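Enoyl-CoA hydratase/isomerase (PDB 3QXZ) is a crotonase-like enzyme that probably catalyses hydration or double-bond isomerisation of enoyl-CoA thioesters. Local coordinates at the interface of chains A and B. Coordinates in Å, arbitrary orientation; residue numbers count along the deposited sequence, not the author numbering. Chains: chain A/B, enoyl-CoA hydratase/isomerase.

The interface of chains A and B. Residues chain A 249-250, 253-254; chain B 70-71, 73, 138.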
ATOM      1  N   GLY A 249      -4.466  13.983  29.273  1.00 10.93           N
ATOM      2  CA  GLY A 249      -3.243  13.637  28.557  1.00 10.51           C
ATOM      3  C   GLY A 249      -2.170  14.716  28.657  1.00 10.79           C
ATOM      4  O   GLY A 249      -1.042  14.441  29.103  1.00 10.97           O
ATOM      5  N   PRO A 250      -2.491  15.946  28.211  1.00 10.51           N
ATOM      6  CA  PRO A 250      -1.518  17.045  28.360  1.00 10.53           C
ATOM      7  C   PRO A 250      -1.198  17.373  29.819  1.00 11.04           C
ATOM      8  O   PRO A 250      -0.024  17.614  30.132  1.00 12.74           O
ATOM      9  CB  PRO A 250      -2.210  18.232  27.673  1.00 10.89           C
ATOM     10  CG  PRO A 250      -3.173  17.551  26.658  1.00 10.64           C
ATOM     11  CD  PRO A 250      -3.675  16.361  27.439  1.00 10.20           C
ATOM     12  N   PHE A 253       1.248  14.830  31.175  1.00 12.35           N
ATOM     13  CA  PHE A 253       2.541  15.042  30.514  1.00 12.85           C
ATOM     14  C   PHE A 253       3.315  16.224  31.123  1.00 11.89           C
ATOM     15  O   PHE A 253       4.496  16.082  31.453  1.00 12.93           O
ATOM     16  CB  PHE A 253       2.299  15.244  29.011  1.00 12.92           C
ATOM     17  CG  PHE A 253       3.544  15.479  28.209  1.00 16.04           C
ATOM     18  CD1 PHE A 253       4.262  14.405  27.686  1.00 19.23           C
ATOM     19  CD2 PHE A 253       3.993  16.771  27.966  1.00 19.05           C
ATOM     20  CE1 PHE A 253       5.425  14.626  26.927  1.00 21.27           C
ATOM     21  CE2 PHE A 253       5.146  17.001  27.205  1.00 22.65           C
ATOM     22  CZ  PHE A 253       5.854  15.923  26.688  1.00 22.58           C
ATOM     23  N   ILE A 254       2.632  17.352  31.283  1.00 12.01           N
ATOM     24  CA  ILE A 254       3.209  18.562  31.897  1.00 12.86           C
ATOM     25  C   ILE A 254       3.613  18.334  33.369  1.00 13.42           C
ATOM     26  O   ILE A 254       4.643  18.856  33.816  1.00 13.53           O
ATOM     27  CB  ILE A 254       2.240  19.760  31.738  1.00 12.83           C
ATOM     28  CG1 ILE A 254       2.091  20.146  30.254  1.00 13.88           C
ATOM     29  CG2 ILE A 254       2.684  20.971  32.571  1.00 13.35           C
ATOM     30  CD1 ILE A 254       3.381  20.562  29.581  1.00 17.31           C
TER
ATOM     31  N   ILE B  70       1.774  21.040  23.455  1.00 14.59           N
ATOM     32  CA  ILE B  70       1.171  20.380  24.625  1.00 15.48           C
ATOM     33  C   ILE B  70       0.943  21.406  25.724  1.00 15.67           C
ATOM     34  O   ILE B  70      -0.099  21.386  26.385  1.00 14.76           O
ATOM     35  CB  ILE B  70       2.018  19.185  25.153  1.00 16.01           C
ATOM     36  CG1 ILE B  70       2.340  18.181  24.033  1.00 17.94           C
ATOM     37  CG2 ILE B  70       1.328  18.492  26.339  1.00 17.28           C
ATOM     38  CD1 ILE B  70       1.120  17.732  23.193  1.00 20.44           C
ATOM     39  N   SER B  71       1.900  22.324  25.865  1.00 15.75           N
ATOM     40  CA  SER B  71       1.848  23.354  26.908  1.00 17.14           C
ATOM     41  C   SER B  71       0.661  24.297  26.750  1.00 18.00           C
ATOM     42  O   SER B  71       0.278  24.973  27.721  1.00 19.83           O
ATOM     43  CB  SER B  71       3.156  24.138  26.928  1.00 17.26           C
ATOM     44  OG  SER B  71       3.398  24.717  25.652  1.00 19.36           O
ATOM     45  N   ALA B  73      -2.418  23.261  25.646  1.00 18.16           N
ATOM     46  CA  ALA B  73      -3.677  22.506  25.626  1.00 19.13           C
ATOM     47  C   ALA B  73      -4.709  22.996  26.647  1.00 19.89           C
ATOM     48  O   ALA B  73      -5.901  23.095  26.326  1.00 20.38           O
ATOM     49  CB  ALA B  73      -3.416  21.015  25.811  1.00 18.99           C
ATOM     50  N   PHE B 138      -2.395  11.691  23.977  1.00  8.57           N
ATOM     51  CA  PHE B 138      -2.892  12.909  24.630  1.00  8.60           C
ATOM     52  C   PHE B 138      -4.407  12.965  24.705  1.00  9.50           C
ATOM     53  O   PHE B 138      -4.977  14.016  25.049  1.00 10.54           O
ATOM     54  CB  PHE B 138      -2.294  14.141  23.927  1.00  9.44           C
ATOM     55  CG  PHE B 138      -0.805  14.219  24.093  1.00  9.62           C
ATOM     56  CD1 PHE B 138      -0.251  14.719  25.271  1.00 11.29           C
ATOM     57  CD2 PHE B 138       0.053  13.722  23.116  1.00 10.96           C
ATOM     58  CE1 PHE B 138       1.133  14.759  25.443  1.00 13.17           C
ATOM     59  CE2 PHE B 138       1.440  13.749  23.268  1.00 13.25           C
ATOM     60  CZ  PHE B 138       1.989  14.270  24.441  1.00 11.75           C
TER
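A:Phe253 carries its ring anti to the backbone N (chi1 180°), and B:Phe138 carries its own anti to the carbonyl carbon (chi1 -65°). These torsions direct both rings into the interface, where they meet edge to face with planes 69° apart. The rim of B:Phe138 points at the root of the A:Phe253 ring, CE1 to CG 3.7 Å. Its CZ sits above one face of that ring, toward the rim. The same edge of B:Phe138 runs along the A helix backbone, where CD1 is 3.9 Å from C of A:Gly249. Lacking a side chain, A:Gly249 appears to let the B:Phe138 backbone come close, CA to CA 4.0 Å.

B:Ile70 crosses A:Phe253 at about a right angle. Its CG2 methyl reaches CD2 of A:Phe253 at 3.6 Å and CA of A:Pro250 at 3.8 Å. Its other branch turns back within chain B and supports one face of the B:Phe138 ring, with CD1 3.6 Å above the ring centre.

The CB–CG edge of A:Pro250 lies on B:Ala73 CB, both atoms 3.6 Å away. Its CD lies 3.6 Å from the B:Phe138 carbonyl O. A:Ile254 adds a looser contact through CD1 to the backbone of B:Ser71.

The patch is a largely apolar part of the interface between two copies in the deposited trimer. Chain A gives one side of helix 245-255, near the C-terminus. Chain B gives 3-10 helices 70-72 and 135-138 and helix 73-78.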